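Local coordinates for cytochrome P450 CYP260B1 (PDB 5HIW), which is a bacterial cytochrome P450, a mostly helical haem protein that holds protoporphyrin IX with its iron in the core of a single chain, at residues 112-123 with 354-365; 177-188 with 217-225. All coordinates share one frame; numbering follows the deposited sequence. Where two conformers were deposited one is given.

Contact 1 (112-123 with 354-365); sequences VERLVRKERAEL and LLLERFPALRAD
F359, the first residue past the end of helix 341-358, turns its ring up against L115 and V116, near the C-terminal end of helix 93-113. F359 CZ leads, 3.7 Å from L115 CB and 3.6 Å from L115 O. The backbone of V116 comes to the ring edge, its N in the ring plane, while V112 CG1 approaches CE2 obliquely. A first torsion of -65° sets F359 CG beside its own backbone N and aims the ring at this turn. R358 packs next to it, its CG 3.9 Å above one ring face and near the rim. With CG anti to the backbone N and a bend at chi2 (71°), its chain runs past V112 CG1, 3.8 Å from R358 CB, and lays one guanidinium face over V116 CG2, which is 3.4 Å from R358 NE; V116 CG1 meets NH2. V112 CG2 rests on the backbone of L355. Deeper in, L115 CD1 meets L355 CD1 at 4.1 Å, and L123 CD1 touches both L355 CD2 and L362 CD1. At the far end the extended R120 passes D365 at about a right angle: in one of two conformers, D365 OD2 lies 3.6 Å from R120 NE but well out of the guanidinium plane, the two planes 84° apart, a less certain salt bridge of charges alone. No hydrogen bond joins the segments directly. Strand 388-390 runs between strands 120-122 and 363-364, pairing antiparallel with both, while from helix 232-245 L241 packs on L123 and L355, and L245 on L123 and L362.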
loop_
_atom_site.group_PDB
_atom_site.type_symbol
_atom_site.label_atom_id
_atom_site.label_comp_id
_atom_site.label_asym_id
_atom_site.label_seq_id
_atom_site.Cartn_x
_atom_site.Cartn_y
_atom_site.Cartn_z
ATOM N N VAL A 112 -3.731 20.587 -1.676
ATOM C CA VAL A 112 -4.632 21.142 -0.714
ATOM C C VAL A 112 -5.161 22.514 -1.208
ATOM O O VAL A 112 -6.360 22.809 -1.081
ATOM C CB VAL A 112 -3.930 21.313 0.633
ATOM C CG1 VAL A 112 -4.714 22.228 1.549
ATOM C CG2 VAL A 112 -3.724 19.953 1.295
ATOM N N GLU A 113 -4.259 23.318 -1.798
ATOM C CA GLU A 113 -4.585 24.627 -2.381
ATOM C C GLU A 113 -5.761 24.530 -3.349
ATOM O O GLU A 113 -6.637 25.415 -3.387
ATOM C CB GLU A 113 -3.366 25.215 -3.123
ATOM C CG GLU A 113 -3.630 26.506 -3.900
ATOM C CD GLU A 113 -4.018 27.621 -2.968
ATOM O OE1 GLU A 113 -3.434 27.612 -1.876
ATOM O OE2 GLU A 113 -4.890 28.473 -3.292
ATOM N N ARG A 114 -5.785 23.459 -4.142
ATOM C CA ARG A 114 -6.850 23.267 -5.122
ATOM C C ARG A 114 -8.192 23.166 -4.461
ATOM O O ARG A 114 -9.179 23.394 -5.134
ATOM C CB ARG A 114 -6.670 22.030 -6.006
ATOM C CG ARG A 114 -5.478 22.067 -6.980
ATOM C CD ARG A 114 -5.162 20.700 -7.612
ATOM N NE ARG A 114 -3.846 20.758 -8.257
ATOM C CZ ARG A 114 -2.917 19.787 -8.272
ATOM N NH1 ARG A 114 -3.126 18.569 -7.745
ATOM N NH2 ARG A 114 -1.764 20.041 -8.892
ATOM N N LEU A 115 -8.268 22.772 -3.180
ATOM C CA LEU A 115 -9.566 22.569 -2.562
ATOM C C LEU A 115 -10.103 23.811 -1.889
ATOM O O LEU A 115 -11.249 23.822 -1.399
ATOM C CB LEU A 115 -9.528 21.418 -1.550
ATOM C CG LEU A 115 -9.172 20.013 -2.094
ATOM C CD1 LEU A 115 -9.241 18.960 -0.956
ATOM C CD2 LEU A 115 -10.124 19.643 -3.217
ATOM N N VAL A 116 -9.258 24.834 -1.832
ATOM C CA VAL A 116 -9.462 25.946 -0.921
ATOM C C VAL A 116 -10.758 26.727 -1.204
ATOM O O VAL A 116 -11.366 27.278 -0.274
ATOM C CB VAL A 116 -8.236 26.893 -0.945
ATOM C CG1 VAL A 116 -8.619 28.345 -0.635
ATOM C CG2 VAL A 116 -7.191 26.385 0.036
ATOM N N ARG A 117 -11.191 26.819 -2.455
ATOM C CA ARG A 117 -12.413 27.617 -2.644
ATOM C C ARG A 117 -13.622 26.722 -2.748
ATOM O O ARG A 117 -14.680 27.189 -3.109
ATOM C CB ARG A 117 -12.329 28.560 -3.849
ATOM C CG ARG A 117 -11.301 29.711 -3.793
ATOM C CD ARG A 117 -11.160 30.455 -2.468
ATOM N NE ARG A 117 -12.336 31.201 -2.000
ATOM C CZ ARG A 117 -12.550 31.536 -0.717
ATOM N NH1 ARG A 117 -11.664 31.183 0.212
ATOM N NH2 ARG A 117 -13.646 32.224 -0.346
ATOM N N LYS A 118 -13.502 25.449 -2.400
ATOM C CA LYS A 118 -14.582 24.554 -2.659
ATOM C C LYS A 118 -15.373 24.284 -1.416
ATOM O O LYS A 118 -14.868 24.426 -0.310
ATOM C CB LYS A 118 -14.070 23.256 -3.263
ATOM C CG LYS A 118 -13.369 23.496 -4.594
ATOM C CD LYS A 118 -12.768 22.247 -5.180
ATOM C CE LYS A 118 -13.817 21.220 -5.504
ATOM N NZ LYS A 118 -13.346 20.414 -6.671
ATOM N N GLU A 119 -16.626 23.894 -1.642
ATOM C CA GLU A 119 -17.576 23.585 -0.598
ATOM C C GLU A 119 -17.573 22.080 -0.244
ATOM O O GLU A 119 -17.808 21.691 0.884
ATOM C CB GLU A 119 -18.996 24.009 -1.069
ATOM C CG GLU A 119 -19.230 25.533 -1.224
ATOM C CD GLU A 119 -19.475 26.255 0.101
ATOM O OE1 GLU A 119 -19.998 25.606 1.026
ATOM O OE2 GLU A 119 -19.155 27.460 0.244
ATOM N N ARG A 120 -17.378 21.217 -1.220
ATOM C CA ARG A 120 -17.300 19.805 -0.931
ATOM C C ARG A 120 -16.115 19.232 -1.672
ATOM O O ARG A 120 -15.527 19.854 -2.581
ATOM C CB ARG A 120 -18.590 19.062 -1.343
ATOM C CG ARG A 120 -19.857 19.724 -0.786
ATOM C CD ARG A 120 -21.072 18.836 -0.940
ATOM N NE ARG A 120 -22.273 19.431 -0.307
ATOM C CZ ARG A 120 -23.537 19.121 -0.616
ATOM N NH1 ARG A 120 -23.814 18.220 -1.554
ATOM N NH2 ARG A 120 -24.545 19.726 0.008
ATOM N N ALA A 121 -15.743 18.033 -1.249
ATOM C CA ALA A 121 -14.773 17.257 -1.993
ATOM C C ALA A 121 -15.118 15.799 -1.906
ATOM O O ALA A 121 -15.739 15.311 -0.944
ATOM C CB ALA A 121 -13.371 17.522 -1.441
ATOM N N GLU A 122 -14.711 15.080 -2.917
ATOM C CA GLU A 122 -14.626 13.687 -2.831
ATOM C C GLU A 122 -13.109 13.446 -2.659
ATOM O O GLU A 122 -12.328 13.573 -3.651
ATOM C CB GLU A 122 -15.154 13.130 -4.114
ATOM C CG GLU A 122 -15.492 11.686 -4.182
ATOM C CD GLU A 122 -14.243 10.818 -4.041
ATOM O OE1 GLU A 122 -13.553 10.570 -5.029
ATOM O OE2 GLU A 122 -13.965 10.424 -2.914
ATOM N N LEU A 123 -12.682 13.138 -1.430
ATOM C CA LEU A 123 -11.244 13.179 -1.084
ATOM C C LEU A 123 -10.476 11.950 -1.600
ATOM O O LEU A 123 -9.256 11.959 -1.539
ATOM C CB LEU A 123 -11.038 13.321 0.409
ATOM C CG LEU A 123 -11.478 14.610 1.059
ATOM C CD1 LEU A 123 -11.379 14.567 2.594
ATOM C CD2 LEU A 123 -10.738 15.796 0.544
ATOM N N LEU A 354 -1.452 18.896 6.489
ATOM C CA LEU A 354 -1.728 20.085 5.707
ATOM C C LEU A 354 -3.176 20.262 5.404
ATOM O O LEU A 354 -3.681 21.413 5.408
ATOM C CB LEU A 354 -0.885 20.092 4.460
ATOM C CG LEU A 354 0.580 20.372 4.741
ATOM C CD1 LEU A 354 1.398 20.193 3.491
ATOM C CD2 LEU A 354 0.816 21.732 5.343
ATOM N N LEU A 355 -3.860 19.163 5.131
ATOM C CA LEU A 355 -5.315 19.177 4.837
ATOM C C LEU A 355 -6.065 19.608 6.079
ATOM O O LEU A 355 -6.969 20.482 6.028
ATOM C CB LEU A 355 -5.759 17.782 4.423
ATOM C CG LEU A 355 -7.226 17.597 4.054
ATOM C CD1 LEU A 355 -7.554 18.338 2.766
ATOM C CD2 LEU A 355 -7.580 16.118 3.918
ATOM N N LEU A 356 -5.684 19.023 7.214
ATOM C CA LEU A 356 -6.380 19.275 8.523
ATOM C C LEU A 356 -6.193 20.714 8.925
ATOM O O LEU A 356 -7.161 21.377 9.314
ATOM C CB LEU A 356 -5.907 18.337 9.677
ATOM C CG LEU A 356 -6.287 16.872 9.552
ATOM C CD1 LEU A 356 -5.709 16.146 10.757
ATOM C CD2 LEU A 356 -7.781 16.594 9.437
ATOM N N GLU A 357 -4.987 21.240 8.757
ATOM C CA GLU A 357 -4.753 22.575 9.269
ATOM C C GLU A 357 -5.444 23.607 8.375
ATOM O O GLU A 357 -5.779 24.685 8.830
ATOM C CB GLU A 357 -3.274 22.886 9.420
ATOM C CG GLU A 357 -2.682 23.638 8.259
ATOM C CD GLU A 357 -1.362 24.297 8.592
ATOM O OE1 GLU A 357 -0.375 24.034 7.858
ATOM O OE2 GLU A 357 -1.339 25.064 9.587
ATOM N N ARG A 358 -5.613 23.281 7.102
ATOM C CA ARG A 358 -6.241 24.190 6.151
ATOM C C ARG A 358 -7.774 24.195 6.240
ATOM O O ARG A 358 -8.396 25.188 5.913
ATOM C CB ARG A 358 -5.824 23.842 4.748
ATOM C CG ARG A 358 -6.243 24.891 3.711
ATOM C CD ARG A 358 -5.410 26.158 3.898
ATOM N NE ARG A 358 -5.854 27.262 3.052
ATOM C CZ ARG A 358 -6.995 27.951 3.214
ATOM N NH1 ARG A 358 -7.857 27.675 4.200
ATOM N NH2 ARG A 358 -7.287 28.936 2.361
ATOM N N PHE A 359 -8.374 23.092 6.652
ATOM C CA PHE A 359 -9.816 22.968 6.693
ATOM C C PHE A 359 -10.238 22.636 8.106
ATOM O O PHE A 359 -10.592 21.502 8.426
ATOM C CB PHE A 359 -10.273 21.933 5.673
ATOM C CG PHE A 359 -9.987 22.353 4.261
ATOM C CD1 PHE A 359 -10.723 23.379 3.682
ATOM C CD2 PHE A 359 -8.986 21.750 3.516
ATOM C CE1 PHE A 359 -10.464 23.792 2.404
ATOM C CE2 PHE A 359 -8.707 22.191 2.250
ATOM C CZ PHE A 359 -9.456 23.212 1.686
ATOM N N PRO A 360 -10.176 23.635 8.980
ATOM C CA PRO A 360 -10.717 23.502 10.346
ATOM C C PRO A 360 -12.081 22.775 10.387
ATOM O O PRO A 360 -12.309 21.995 11.264
ATOM C CB PRO A 360 -10.877 24.957 10.786
ATOM C CG PRO A 360 -9.814 25.683 10.056
ATOM C CD PRO A 360 -9.580 24.967 8.751
ATOM N N ALA A 361 -12.970 22.979 9.416
ATOM C CA ALA A 361 -14.320 22.384 9.492
ATOM C C ALA A 361 -14.494 21.031 8.845
ATOM O O ALA A 361 -15.618 20.538 8.743
ATOM C CB ALA A 361 -15.343 23.365 8.867
ATOM N N LEU A 362 -13.387 20.457 8.337
ATOM C CA LEU A 362 -13.416 19.209 7.587
ATOM C C LEU A 362 -14.281 18.161 8.273
ATOM O O LEU A 362 -14.059 17.870 9.414
ATOM C CB LEU A 362 -11.982 18.694 7.428
ATOM C CG LEU A 362 -11.785 17.469 6.522
ATOM C CD1 LEU A 362 -12.349 17.770 5.150
ATOM C CD2 LEU A 362 -10.333 17.057 6.389
ATOM N N ARG A 363 -15.227 17.575 7.553
ATOM C CA ARG A 363 -16.051 16.514 8.072
ATOM C C ARG A 363 -16.718 15.675 7.053
ATOM O O ARG A 363 -16.805 16.002 5.835
ATOM C CB ARG A 363 -17.096 17.125 9.045
ATOM C CG ARG A 363 -18.044 18.058 8.343
ATOM C CD ARG A 363 -18.754 19.061 9.261
ATOM N NE ARG A 363 -19.703 19.884 8.492
ATOM C CZ ARG A 363 -19.383 20.968 7.784
ATOM N NH1 ARG A 363 -20.339 21.601 7.138
ATOM N NH2 ARG A 363 -18.132 21.438 7.710
ATOM N N ALA A 364 -17.264 14.569 7.534
ATOM C CA ALA A 364 -17.946 13.667 6.714
ATOM C C ALA A 364 -19.171 14.363 6.109
ATOM O O ALA A 364 -19.787 15.162 6.791
ATOM C CB ALA A 364 -18.403 12.479 7.521
ATOM N N ASP A 365 -19.522 14.010 4.873
ATOM C CA ASP A 365 -20.770 14.474 4.278
ATOM C C ASP A 365 -21.888 13.490 4.578
ATOM O O ASP A 365 -21.919 12.381 4.052
ATOM C CB ASP A 365 -20.622 14.721 2.798
ATOM C CG ASP A 365 -21.703 15.610 2.264
ATOM O OD1 ASP A 365 -22.811 15.574 2.838
ATOM O OD2 ASP A 365 -21.450 16.325 1.269
#

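Contact 2 (177-188 with 217-225); sequences HAAMEAQLREIA and ACEGVVLTL. With HEM (protoporphyrin IX containing Fe), chain B.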
loop_
_atom_site.group_PDB
_atom_site.type_symbol
_atom_site.label_atom_id
_atom_site.label_comp_id
_atom_site.label_asym_id
_atom_site.label_seq_id
_atom_site.Cartn_x
_atom_site.Cartn_y
_atom_site.Cartn_z
ATOM N N HIS A 177 5.317 -0.621 -19.738
ATOM C CA HIS A 177 6.583 -0.745 -19.020
ATOM C C HIS A 177 7.747 -0.231 -19.868
ATOM O O HIS A 177 8.545 0.583 -19.410
ATOM C CB HIS A 177 6.761 -2.192 -18.586
ATOM C CG HIS A 177 7.879 -2.382 -17.637
ATOM N ND1 HIS A 177 9.172 -2.585 -18.063
ATOM C CD2 HIS A 177 7.926 -2.315 -16.283
ATOM C CE1 HIS A 177 9.964 -2.679 -17.008
ATOM N NE2 HIS A 177 9.228 -2.544 -15.915
ATOM N N ALA A 178 7.785 -0.624 -21.130
ATOM C CA ALA A 178 8.842 -0.192 -21.994
ATOM C C ALA A 178 8.768 1.308 -22.285
ATOM O O ALA A 178 9.800 1.922 -22.405
ATOM C CB ALA A 178 8.868 -1.029 -23.258
ATOM N N ALA A 179 7.602 1.951 -22.320
ATOM C CA ALA A 179 7.562 3.389 -22.512
ATOM C C ALA A 179 8.064 4.132 -21.257
ATOM O O ALA A 179 8.719 5.191 -21.310
ATOM C CB ALA A 179 6.168 3.846 -22.815
ATOM N N MET A 180 7.707 3.579 -20.106
ATOM C CA MET A 180 8.163 4.195 -18.861
ATOM C C MET A 180 9.686 4.043 -18.777
ATOM O O MET A 180 10.390 4.959 -18.383
ATOM C CB MET A 180 7.524 3.500 -17.663
ATOM C CG MET A 180 6.070 3.886 -17.428
ATOM S SD MET A 180 5.811 5.539 -16.803
ATOM C CE MET A 180 7.467 5.824 -16.107
ATOM N N GLU A 181 10.152 2.853 -19.126
ATOM C CA GLU A 181 11.590 2.535 -19.130
ATOM C C GLU A 181 12.377 3.527 -19.994
ATOM O O GLU A 181 13.401 4.067 -19.573
ATOM C CB GLU A 181 11.777 1.082 -19.598
ATOM C CG GLU A 181 12.828 0.282 -18.846
ATOM C CD GLU A 181 13.061 -1.085 -19.482
ATOM O OE1 GLU A 181 13.034 -1.180 -20.740
ATOM O OE2 GLU A 181 13.277 -2.050 -18.733
ATOM N N ALA A 182 11.826 3.878 -21.150
ATOM C CA ALA A 182 12.493 4.820 -22.029
ATOM C C ALA A 182 12.552 6.229 -21.462
ATOM O O ALA A 182 13.562 6.916 -21.583
ATOM C CB ALA A 182 11.803 4.818 -23.381
ATOM N N GLN A 183 11.475 6.698 -20.830
ATOM C CA GLN A 183 11.528 7.964 -20.148
ATOM C C GLN A 183 12.578 7.930 -19.000
ATOM O O GLN A 183 13.280 8.896 -18.744
ATOM C CB GLN A 183 10.178 8.318 -19.482
ATOM C CG GLN A 183 9.109 8.677 -20.466
ATOM C CD GLN A 183 7.814 8.969 -19.765
ATOM O OE1 GLN A 183 7.664 9.997 -19.117
ATOM N NE2 GLN A 183 6.834 8.141 -20.045
ATOM N N LEU A 184 12.576 6.844 -18.303
ATOM C CA LEU A 184 13.416 6.724 -17.059
ATOM C C LEU A 184 14.899 6.468 -17.421
ATOM O O LEU A 184 15.786 6.972 -16.760
ATOM C CB LEU A 184 12.895 5.596 -16.243
ATOM C CG LEU A 184 11.632 5.915 -15.438
ATOM C CD1 LEU A 184 11.174 4.610 -14.880
ATOM C CD2 LEU A 184 11.865 6.937 -14.353
ATOM N N ARG A 185 15.145 5.703 -18.494
ATOM C CA ARG A 185 16.500 5.630 -19.080
ATOM C C ARG A 185 17.022 6.962 -19.446
ATOM O O ARG A 185 18.159 7.271 -19.156
ATOM C CB ARG A 185 16.519 4.813 -20.354
ATOM C CG ARG A 185 17.061 3.451 -20.135
ATOM C CD ARG A 185 16.932 2.595 -21.370
ATOM N NE ARG A 185 17.244 1.234 -20.948
ATOM C CZ ARG A 185 16.372 0.238 -20.866
ATOM N NH1 ARG A 185 15.105 0.403 -21.246
ATOM N NH2 ARG A 185 16.789 -0.947 -20.445
ATOM N N GLU A 186 16.234 7.741 -20.143
ATOM C CA GLU A 186 16.693 9.044 -20.573
ATOM C C GLU A 186 17.067 9.918 -19.391
ATOM O O GLU A 186 18.079 10.616 -19.402
ATOM C CB GLU A 186 15.614 9.709 -21.376
ATOM C CG GLU A 186 15.867 11.174 -21.638
ATOM C CD GLU A 186 14.811 11.706 -22.569
ATOM O OE1 GLU A 186 13.697 11.159 -22.520
ATOM O OE2 GLU A 186 15.097 12.618 -23.363
ATOM N N ILE A 187 16.211 9.895 -18.356
ATOM C CA ILE A 187 16.495 10.625 -17.141
ATOM C C ILE A 187 17.751 10.047 -16.449
ATOM O O ILE A 187 18.600 10.795 -15.990
ATOM C CB ILE A 187 15.250 10.587 -16.198
ATOM C CG1 ILE A 187 14.105 11.358 -16.823
ATOM C CG2 ILE A 187 15.579 11.258 -14.859
ATOM C CD1 ILE A 187 12.732 10.893 -16.330
ATOM N N ALA A 188 17.823 8.735 -16.308
ATOM C CA ALA A 188 18.968 8.097 -15.623
ATOM C C ALA A 188 20.345 8.354 -16.335
ATOM O O ALA A 188 21.427 8.561 -15.683
ATOM C CB ALA A 188 18.750 6.638 -15.495
ATOM N N ALA A 217 19.743 -2.061 -12.943
ATOM C CA ALA A 217 19.503 -0.851 -13.634
ATOM C C ALA A 217 18.777 0.137 -12.670
ATOM O O ALA A 217 17.847 -0.223 -11.913
ATOM C CB ALA A 217 18.603 -1.139 -14.842
ATOM N N CYS A 218 19.158 1.373 -12.777
ATOM C CA CYS A 218 18.441 2.426 -12.133
ATOM C C CYS A 218 16.955 2.393 -12.451
ATOM O O CYS A 218 16.129 2.530 -11.536
ATOM C CB CYS A 218 19.019 3.741 -12.540
ATOM S SG CYS A 218 18.322 5.214 -11.809
ATOM N N GLU A 219 16.609 2.200 -13.729
ATOM C CA GLU A 219 15.199 2.165 -14.136
ATOM C C GLU A 219 14.470 1.092 -13.413
ATOM O O GLU A 219 13.279 1.246 -13.109
ATOM C CB GLU A 219 15.014 1.859 -15.639
ATOM C CG GLU A 219 15.879 2.677 -16.572
ATOM C CD GLU A 219 17.202 1.984 -16.824
ATOM O OE1 GLU A 219 18.127 2.255 -16.026
ATOM O OE2 GLU A 219 17.284 1.110 -17.749
ATOM N N GLY A 220 15.147 -0.023 -13.226
ATOM C CA GLY A 220 14.618 -1.171 -12.541
ATOM C C GLY A 220 14.197 -0.853 -11.117
ATOM O O GLY A 220 13.097 -1.266 -10.657
ATOM N N VAL A 221 15.111 -0.201 -10.392
ATOM C CA VAL A 221 14.835 0.159 -9.002
ATOM C C VAL A 221 13.620 1.110 -8.975
ATOM O O VAL A 221 12.678 0.951 -8.185
ATOM C CB VAL A 221 16.101 0.777 -8.312
ATOM C CG1 VAL A 221 15.727 1.361 -6.949
ATOM C CG2 VAL A 221 17.178 -0.269 -8.192
ATOM N N VAL A 222 13.675 2.133 -9.789
ATOM C CA VAL A 222 12.606 3.150 -9.847
ATOM C C VAL A 222 11.280 2.467 -10.151
ATOM O O VAL A 222 10.309 2.734 -9.459
ATOM C CB VAL A 222 12.888 4.276 -10.866
ATOM C CG1 VAL A 222 11.689 5.228 -11.068
ATOM C CG2 VAL A 222 14.109 5.084 -10.477
ATOM N N LEU A 223 11.230 1.612 -11.161
ATOM C CA LEU A 223 9.945 0.983 -11.528
ATOM C C LEU A 223 9.457 0.131 -10.397
ATOM O O LEU A 223 8.238 0.086 -10.118
ATOM C CB LEU A 223 10.025 0.154 -12.802
ATOM C CG LEU A 223 9.938 1.107 -13.997
ATOM C CD1 LEU A 223 10.513 0.542 -15.319
ATOM C CD2 LEU A 223 8.519 1.563 -14.202
ATOM N N THR A 224 10.363 -0.532 -9.670
ATOM C CA THR A 224 9.891 -1.266 -8.483
ATOM C C THR A 224 9.254 -0.349 -7.454
ATOM O O THR A 224 8.152 -0.734 -6.894
ATOM C CB THR A 224 10.998 -2.144 -7.889
ATOM O OG1 THR A 224 11.261 -3.205 -8.799
ATOM C CG2 THR A 224 10.647 -2.715 -6.571
ATOM N N LEU A 225 9.842 0.833 -7.231
ATOM C CA LEU A 225 9.292 1.753 -6.285
ATOM C C LEU A 225 7.955 2.326 -6.785
ATOM O O LEU A 225 7.044 2.550 -5.979
ATOM C CB LEU A 225 10.223 2.892 -5.972
ATOM C CG LEU A 225 11.592 2.391 -5.330
ATOM C CD1 LEU A 225 12.541 3.542 -5.129
ATOM C CD2 LEU A 225 11.324 1.627 -4.027
HETATM C CHA HEM B . 6.386 -4.896 0.029
HETATM C CHB HEM B . 2.230 -2.904 1.578
HETATM C CHC HEM B . 3.818 1.432 0.269
HETATM C CHD HEM B . 7.403 -0.711 -2.077
HETATM C C1A HEM B . 5.166 -4.742 0.624
HETATM C C2A HEM B . 4.397 -5.771 1.233
HETATM C C3A HEM B . 3.242 -5.205 1.705
HETATM C C4A HEM B . 3.245 -3.837 1.278
HETATM C CMA HEM B . 2.097 -5.947 2.424
HETATM C CAA HEM B . 4.847 -7.208 1.466
HETATM C CBA HEM B . 4.664 -8.027 0.177
HETATM C CGA HEM B . 4.836 -9.489 0.400
HETATM O O1A HEM B . 5.382 -9.910 1.472
HETATM O O2A HEM B . 4.270 -10.298 -0.377
HETATM C C1B HEM B . 2.270 -1.588 1.319
HETATM C C2B HEM B . 1.261 -0.681 1.795
HETATM C C3B HEM B . 1.736 0.564 1.428
HETATM C C4B HEM B . 3.000 0.394 0.707
HETATM C CMB HEM B . -0.082 -0.947 2.497
HETATM C CAB HEM B . 0.969 1.759 1.681
HETATM C CBB HEM B . 1.079 2.942 1.177
HETATM C C1C HEM B . 4.965 1.232 -0.497
HETATM C C2C HEM B . 5.718 2.322 -1.039
HETATM C C3C HEM B . 6.731 1.698 -1.713
HETATM C C4C HEM B . 6.565 0.284 -1.621
HETATM C CMC HEM B . 5.305 3.755 -0.802
HETATM C CAC HEM B . 7.842 2.323 -2.456
HETATM C CBC HEM B . 8.306 3.513 -2.106
HETATM C C1D HEM B . 7.379 -2.034 -1.652
HETATM C C2D HEM B . 8.432 -2.971 -2.126
HETATM C C3D HEM B . 8.155 -4.136 -1.555
HETATM C C4D HEM B . 6.969 -3.896 -0.719
HETATM C CMD HEM B . 9.536 -2.701 -3.130
HETATM C CAD HEM B . 8.958 -5.446 -1.631
HETATM C CBD HEM B . 9.916 -5.475 -0.456
HETATM C CGD HEM B . 10.806 -6.726 -0.441
HETATM O O1D HEM B . 10.486 -7.793 -1.050
HETATM O O2D HEM B . 11.904 -6.732 0.211
HETATM N NA HEM B . 4.426 -3.542 0.691
HETATM N NB HEM B . 3.314 -0.893 0.812
HETATM N NC HEM B . 5.488 0.048 -0.781
HETATM N ND HEM B . 6.502 -2.646 -0.819
HETATM FE FE HEM B . 4.969 -1.785 0.005
HETATM O O HOH W 1 3.789 -2.219 -1.916
#
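A knob-into-hole contact joins helix 167-191 to helix 218-229, whose T224 and L225 belong to the haem pocket of this P450; in the family's nomenclature these are probably the G-helix and the N-terminal half of the I-helix. The short helical segments cross at 125°, their axes 9.4 Å apart. L223 is the knob, seated among H177, M180, E181 and L184. Its CD1 branch approaches the H177 imidazole obliquely, 3.4 Å from NE2, while CD2 lies 4.1 Å from M180 CB. L184 CD1 packs on L223 CG, and L184 CD2 meets V222 CG1 tip to tip at 3.7 Å. One turn from L223, E219 has CG beside its backbone N and bends at chi2 (90°), which brings its carboxylate obliquely across R185. E219 OE2 sits over one guanidinium face, 3.2 Å from R185 NE, with no N-H pointing at it. E181 instead takes an N-H in the guanidinium plane: R185 NH1 bonds E181 OE1 at 2.7 Å, arriving from above the carboxylate plane. Next to them A188 CB touches C218 SG. Further along helix 218-229, T224 CG2 comes within 3.6 Å of HEM CMD. R185 thus holds two acids in different ways, one by a directed bond and one by charge, and its positive charge probably eases the repulsion between E181 OE2 and E219 OE2, 5.2 Å apart.

How the contacts relate
The two contacts occupy separate parts of the single chain, their centres about 35 Å apart and their nearest atoms about 17 Å, and they share no helix or strand. Along the sequence, 112-123 comes first, both segments of contact 2 follow, and 354-365 comes last, so contact 1 brings together parts of the chain that flank all of contact 2. Contact 1 joins the ends of helices 93-113 and 341-358 and supplies the two outer strands of the small three-stranded sheet. Contact 2 joins two helices much closer in sequence. Helices 218-229 and 232-245 are probably the halves of the long I-helix, which would then run from contact 2, past the haem, to the neighbourhood of contact 1.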